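Long-range contacts in Sys-1 protein (Caenorhabditis elegans, PDB 3C2G), which acts as a beta-catenin-like transcription coregulator in the Wnt signalling asymmetry pathway, binds the TCF factor POP-1 directly and activates or represses target genes depending on upstream signals: residues R461-R466 against Q520-T525; F468-R473 against S527-L532. All coordinates share one frame. Residues are numbered along the deposited sequence.

Contact 1: residues R461-R466 against Q520-T525; sequences RSTILR and QLVERT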
loop_
_atom_site.group_PDB
_atom_site.type_symbol
_atom_site.label_atom_id
_atom_site.label_comp_id
_atom_site.label_asym_id
_atom_site.label_seq_id
_atom_site.Cartn_x
_atom_site.Cartn_y
_atom_site.Cartn_z
ATOM N N ARG A 461 4.963 -20.669 -1.011
ATOM C CA ARG A 461 5.017 -22.120 -1.188
ATOM C C ARG A 461 3.658 -22.661 -1.588
ATOM O O ARG A 461 3.554 -23.586 -2.372
ATOM C CB ARG A 461 5.538 -22.804 0.080
ATOM C CG ARG A 461 6.973 -22.428 0.367
ATOM C CD ARG A 461 7.561 -23.070 1.598
ATOM N NE ARG A 461 9.011 -22.967 1.487
ATOM C CZ ARG A 461 9.885 -23.341 2.414
ATOM N NH1 ARG A 461 9.474 -23.844 3.574
ATOM N NH2 ARG A 461 11.182 -23.199 2.170
ATOM N N SER A 462 2.611 -22.053 -1.066
ATOM C CA SER A 462 1.275 -22.424 -1.458
ATOM C C SER A 462 1.044 -22.103 -2.938
ATOM O O SER A 462 0.463 -22.912 -3.664
ATOM C CB SER A 462 0.269 -21.689 -0.580
ATOM O OG SER A 462 -1.040 -22.134 -0.841
ATOM N N THR A 463 1.519 -20.935 -3.377
ATOM C CA THR A 463 1.327 -20.453 -4.754
ATOM C C THR A 463 2.146 -21.274 -5.749
ATOM O O THR A 463 1.717 -21.514 -6.874
ATOM C CB THR A 463 1.705 -18.948 -4.874
ATOM O OG1 THR A 463 0.914 -18.190 -3.955
ATOM C CG2 THR A 463 1.465 -18.409 -6.277
ATOM N N ILE A 464 3.325 -21.708 -5.327
ATOM C CA ILE A 464 4.172 -22.539 -6.168
ATOM C C ILE A 464 3.502 -23.888 -6.458
ATOM O O ILE A 464 3.531 -24.362 -7.598
ATOM C CB ILE A 464 5.543 -22.765 -5.536
ATOM C CG1 ILE A 464 6.359 -21.470 -5.573
ATOM C CG2 ILE A 464 6.287 -23.888 -6.259
ATOM C CD1 ILE A 464 7.627 -21.525 -4.744
ATOM N N LEU A 465 2.893 -24.493 -5.437
ATOM C CA LEU A 465 2.237 -25.777 -5.620
ATOM C C LEU A 465 1.153 -25.620 -6.669
ATOM O O LEU A 465 0.988 -26.480 -7.547
ATOM C CB LEU A 465 1.647 -26.313 -4.314
ATOM C CG LEU A 465 2.636 -26.630 -3.201
ATOM C CD1 LEU A 465 1.887 -27.077 -1.941
ATOM C CD2 LEU A 465 3.660 -27.677 -3.636
ATOM N N ARG A 466 0.435 -24.506 -6.577
ATOM C CA ARG A 466 -0.640 -24.209 -7.506
ATOM C C ARG A 466 -0.104 -24.081 -8.941
ATOM O O ARG A 466 -0.688 -24.618 -9.881
ATOM C CB ARG A 466 -1.368 -22.936 -7.080
ATOM C CG ARG A 466 -2.871 -23.063 -7.119
ATOM C CD ARG A 466 -3.435 -22.631 -8.428
ATOM N NE ARG A 466 -4.681 -23.330 -8.734
ATOM C CZ ARG A 466 -5.850 -22.726 -8.894
ATOM N NH1 ARG A 466 -5.927 -21.403 -8.762
ATOM N NH2 ARG A 466 -6.930 -23.438 -9.194
ATOM N N GLN A 520 -4.675 -24.492 2.812
ATOM C CA GLN A 520 -4.631 -24.536 1.343
ATOM C C GLN A 520 -3.341 -25.153 0.791
ATOM O O GLN A 520 -3.358 -25.740 -0.282
ATOM C CB GLN A 520 -4.970 -23.188 0.679
ATOM C CG GLN A 520 -3.835 -22.179 0.595
ATOM C CD GLN A 520 -4.115 -20.980 -0.345
ATOM O OE1 GLN A 520 -5.223 -20.814 -0.875
ATOM N NE2 GLN A 520 -3.092 -20.139 -0.539
ATOM N N LEU A 521 -2.243 -25.039 1.532
ATOM C CA LEU A 521 -0.972 -25.644 1.142
ATOM C C LEU A 521 -1.059 -27.159 1.243
ATOM O O LEU A 521 -0.531 -27.877 0.389
ATOM C CB LEU A 521 0.171 -25.133 2.029
ATOM C CG LEU A 521 1.586 -25.567 1.639
ATOM C CD1 LEU A 521 2.580 -24.504 1.980
ATOM C CD2 LEU A 521 1.987 -26.890 2.290
ATOM N N VAL A 522 -1.711 -27.629 2.305
ATOM C CA VAL A 522 -1.910 -29.041 2.551
ATOM C C VAL A 522 -2.725 -29.664 1.417
ATOM O O VAL A 522 -2.331 -30.701 0.860
ATOM C CB VAL A 522 -2.587 -29.259 3.922
ATOM C CG1 VAL A 522 -3.136 -30.665 4.050
ATOM C CG2 VAL A 522 -1.591 -28.974 5.038
ATOM N N GLU A 523 -3.836 -29.004 1.067
ATOM C CA GLU A 523 -4.749 -29.473 0.026
ATOM C C GLU A 523 -4.055 -29.510 -1.323
ATOM O O GLU A 523 -4.183 -30.479 -2.078
ATOM C CB GLU A 523 -5.991 -28.577 -0.055
ATOM C CG GLU A 523 -6.902 -28.665 1.166
ATOM C CD GLU A 523 -8.103 -27.721 1.102
ATOM O OE1 GLU A 523 -8.482 -27.175 2.171
ATOM O OE2 GLU A 523 -8.672 -27.526 -0.007
ATOM N N ARG A 524 -3.303 -28.458 -1.615
ATOM C CA ARG A 524 -2.589 -28.371 -2.873
ATOM C C ARG A 524 -1.510 -29.435 -2.975
ATOM O O ARG A 524 -1.226 -29.909 -4.066
ATOM C CB ARG A 524 -2.026 -26.961 -3.095
ATOM C CG ARG A 524 -3.096 -25.982 -3.487
ATOM C CD ARG A 524 -2.624 -24.560 -3.467
ATOM N NE ARG A 524 -3.703 -23.666 -3.873
ATOM C CZ ARG A 524 -3.552 -22.362 -4.087
ATOM N NH1 ARG A 524 -2.357 -21.808 -3.945
ATOM N NH2 ARG A 524 -4.584 -21.622 -4.470
ATOM N N THR A 525 -0.931 -29.818 -1.842
ATOM C CA THR A 525 0.045 -30.888 -1.816
ATOM C C THR A 525 -0.623 -32.199 -2.248
ATOM O O THR A 525 -0.158 -32.869 -3.170
ATOM C CB THR A 525 0.661 -31.047 -0.411
ATOM O OG1 THR A 525 1.352 -29.844 -0.050
ATOM C CG2 THR A 525 1.626 -32.202 -0.381
#
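This is a buried, nearly parallel helix-helix contact between two successive repeats of the armadillo superhelix. Helices 457-472 and 515-535 follow helices 437-448 and 494-507 in the chain, as expected for the third helices of armadillo repeats, which in beta-catenins stack side by side to line the inner groove. Their local axes cross at 25° and approach to 9.0 Å. The backbones come nearest where the small side chain of Ser462 points at the partner helix: its CA lies 4.7 Å from CA of Leu521, and one turn later CA of Leu465 and CA of Arg524 are 6.1 Å apart.

One flank of the contact is polar. The extended Arg524 side chain inserts as a knob among Ser462, Thr463, Leu465 and Arg466, so that NH1 of Arg524 donates a 3.0 Å hydrogen bond to the carbonyl O of Ser462. Gln520 lies beside it, its NE2 giving a weak 2.9 Å bond to OG of Ser462. The guanidinium of Arg466 also lies near that of Arg524, two like charges with NH1 of Arg466 4.5 Å from NH2 of Arg524.

The other flank is apolar. Arg461 offers its aliphatic CB to CD1 of Leu521 at 3.9 Å, while its guanidinium turns back to carbonyls of Cys446 and Cys449. Leu465 packs CD1 3.9 Å from CG of Leu521 and 3.4 Å from OG1 of Thr525, a hydroxyl already donated at 2.8 Å to the carbonyl O of Leu521.

Contact 2: residues F468-R473 against S527-L532; sequences FILLLR and SLLLVL
Two largely alpha-helical segments, 468-473 and 527-532, run almost parallel, crossing at 24° with axes 9.6 Å apart at closest approach. The register is set by Ile469 and Leu528, whose CA atoms lie 5.5 Å apart. Ile469 (m,t) pushes its long branch into the hollow walled by Ser527, Leu528 and the carbonyl of Arg524, with CG1 3.8 Å from CB of Leu528 and CD1 3.8 Å from OG of Ser527. One turn on, Leu472 (m,t) is the next bump: it lies against Leu528, Val531 and Leu532, placing CB 3.6 Å from CG1 of Val531, and CD1 3.9 Å from CD1 of Leu528 and 3.6 Å from CD2 of Leu532. From the other side, Leu528 (t,p) fits between Phe468 and Leu472, its CD1 3.8 Å from CB of Phe468, whose ring leads away toward Leu494. Val531 (t) faces Leu472, and its CG2 lies 4.1 Å from CD of the exposed Arg473. Such aliphatic side-by-side packing of equivalent helices from neighbouring repeats, backed by helix 494-507, is typical of the third-helix layer of an armadillo superhelix.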
loop_
_atom_site.group_PDB
_atom_site.type_symbol
_atom_site.label_atom_id
_atom_site.label_comp_id
_atom_site.label_asym_id
_atom_site.label_seq_id
_atom_site.Cartn_x
_atom_site.Cartn_y
_atom_site.Cartn_z
ATOM N N PHE A 468 2.495 -25.535 -10.275
ATOM C CA PHE A 468 2.804 -26.869 -10.754
ATOM C C PHE A 468 1.538 -27.626 -11.111
ATOM O O PHE A 468 1.476 -28.272 -12.153
ATOM C CB PHE A 468 3.622 -27.648 -9.725
ATOM C CG PHE A 468 5.058 -27.242 -9.671
ATOM C CD1 PHE A 468 5.853 -27.307 -10.805
ATOM C CD2 PHE A 468 5.633 -26.802 -8.478
ATOM C CE1 PHE A 468 7.201 -26.918 -10.751
ATOM C CE2 PHE A 468 6.985 -26.412 -8.427
ATOM C CZ PHE A 468 7.758 -26.471 -9.559
ATOM N N ILE A 469 0.531 -27.534 -10.250
ATOM C CA ILE A 469 -0.773 -28.107 -10.536
ATOM C C ILE A 469 -1.264 -27.655 -11.913
ATOM O O ILE A 469 -1.561 -28.487 -12.768
ATOM C CB ILE A 469 -1.804 -27.745 -9.454
ATOM C CG1 ILE A 469 -1.485 -28.484 -8.155
ATOM C CG2 ILE A 469 -3.222 -28.083 -9.914
ATOM C CD1 ILE A 469 -2.180 -27.913 -6.924
ATOM N N LEU A 470 -1.323 -26.348 -12.135
ATOM C CA LEU A 470 -1.847 -25.815 -13.389
ATOM C C LEU A 470 -0.967 -26.106 -14.606
ATOM O O LEU A 470 -1.480 -26.433 -15.677
ATOM C CB LEU A 470 -2.104 -24.318 -13.269
ATOM C CG LEU A 470 -3.130 -23.909 -12.214
ATOM C CD1 LEU A 470 -3.266 -22.381 -12.153
ATOM C CD2 LEU A 470 -4.482 -24.580 -12.453
ATOM N N LEU A 471 0.349 -25.976 -14.453
ATOM C CA LEU A 471 1.266 -26.308 -15.538
ATOM C C LEU A 471 1.078 -27.753 -15.999
ATOM O O LEU A 471 1.002 -28.014 -17.192
ATOM C CB LEU A 471 2.717 -26.068 -15.143
ATOM C CG LEU A 471 3.187 -24.620 -15.239
ATOM C CD1 LEU A 471 4.513 -24.447 -14.506
ATOM C CD2 LEU A 471 3.287 -24.136 -16.686
ATOM N N LEU A 472 0.966 -28.677 -15.051
ATOM C CA LEU A 472 0.890 -30.095 -15.378
ATOM C C LEU A 472 -0.477 -30.486 -15.922
ATOM O O LEU A 472 -0.613 -31.546 -16.500
ATOM C CB LEU A 472 1.264 -30.978 -14.183
ATOM C CG LEU A 472 2.661 -30.842 -13.569
ATOM C CD1 LEU A 472 2.733 -31.703 -12.345
ATOM C CD2 LEU A 472 3.799 -31.197 -14.519
ATOM N N ARG A 473 -1.476 -29.631 -15.758
ATOM C CA ARG A 473 -2.804 -29.900 -16.302
ATOM C C ARG A 473 -3.007 -29.200 -17.636
ATOM O O ARG A 473 -4.081 -29.271 -18.228
ATOM C CB ARG A 473 -3.881 -29.468 -15.321
ATOM C CG ARG A 473 -4.114 -30.457 -14.207
ATOM C CD ARG A 473 -4.933 -29.842 -13.095
ATOM N NE ARG A 473 -6.320 -29.636 -13.492
ATOM C CZ ARG A 473 -7.166 -28.806 -12.880
ATOM N NH1 ARG A 473 -6.763 -28.089 -11.829
ATOM N NH2 ARG A 473 -8.419 -28.694 -13.327
ATOM N N SER A 527 -3.268 -32.601 -3.850
ATOM C CA SER A 527 -3.795 -32.461 -5.187
ATOM C C SER A 527 -2.677 -32.498 -6.224
ATOM O O SER A 527 -2.855 -33.009 -7.326
ATOM C CB SER A 527 -4.615 -31.174 -5.259
ATOM O OG SER A 527 -4.751 -30.736 -6.580
ATOM N N LEU A 528 -1.511 -31.984 -5.866
ATOM C CA LEU A 528 -0.369 -32.041 -6.769
ATOM C C LEU A 528 0.246 -33.453 -6.855
ATOM O O LEU A 528 0.771 -33.841 -7.902
ATOM C CB LEU A 528 0.681 -30.991 -6.385
ATOM C CG LEU A 528 1.990 -30.939 -7.179
ATOM C CD1 LEU A 528 1.756 -30.777 -8.664
ATOM C CD2 LEU A 528 2.873 -29.830 -6.660
ATOM N N LEU A 529 0.192 -34.218 -5.772
ATOM C CA LEU A 529 0.714 -35.574 -5.814
ATOM C C LEU A 529 -0.144 -36.431 -6.759
ATOM O O LEU A 529 0.392 -37.253 -7.508
ATOM C CB LEU A 529 0.792 -36.187 -4.428
ATOM C CG LEU A 529 1.814 -35.565 -3.476
ATOM C CD1 LEU A 529 1.669 -36.180 -2.091
ATOM C CD2 LEU A 529 3.248 -35.711 -3.990
ATOM N N LEU A 530 -1.458 -36.189 -6.745
ATOM C CA LEU A 530 -2.398 -36.802 -7.685
ATOM C C LEU A 530 -2.114 -36.462 -9.151
ATOM O O LEU A 530 -2.038 -37.357 -10.013
ATOM C CB LEU A 530 -3.826 -36.393 -7.342
ATOM C CG LEU A 530 -4.391 -37.130 -6.130
ATOM C CD1 LEU A 530 -5.798 -36.671 -5.860
ATOM C CD2 LEU A 530 -4.340 -38.663 -6.336
ATOM N N VAL A 531 -1.969 -35.169 -9.423
ATOM C CA VAL A 531 -1.685 -34.690 -10.760
ATOM C C VAL A 531 -0.395 -35.310 -11.279
ATOM O O VAL A 531 -0.373 -35.797 -12.392
ATOM C CB VAL A 531 -1.643 -33.140 -10.818
ATOM C CG1 VAL A 531 -1.097 -32.676 -12.127
ATOM C CG2 VAL A 531 -3.044 -32.562 -10.609
ATOM N N LEU A 532 0.661 -35.319 -10.459
ATOM C CA LEU A 532 1.941 -35.917 -10.852
ATOM C C LEU A 532 1.781 -37.391 -11.179
ATOM O O LEU A 532 2.350 -37.878 -12.159
ATOM C CB LEU A 532 2.994 -35.759 -9.761
ATOM C CG LEU A 532 3.653 -34.388 -9.606
ATOM C CD1 LEU A 532 4.174 -34.206 -8.176
ATOM C CD2 LEU A 532 4.766 -34.171 -10.634
#

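Both contacts join helices 457-472 and 515-535, contact 2 following contact 1 about two turns later, with centres 10 Å apart. The crossing angle hardly changes, 25° then 24°, while the axes part slightly, from 9.0 to 9.6 Å. Both are largely buried, but the chemistry shifts: contact 1 combines arginine, glutamine and serine bonding with leucine packing, whereas contact 2 is essentially aliphatic and reaches the surface at Arg473. They merge without a gap, CD2 of Leu465 lying 3.8 Å from CD2 of Leu528 and O of Arg524 3.6 Å from CD1 of Ile469. Helices 388-409 and 563-579 continue the row beyond the pair.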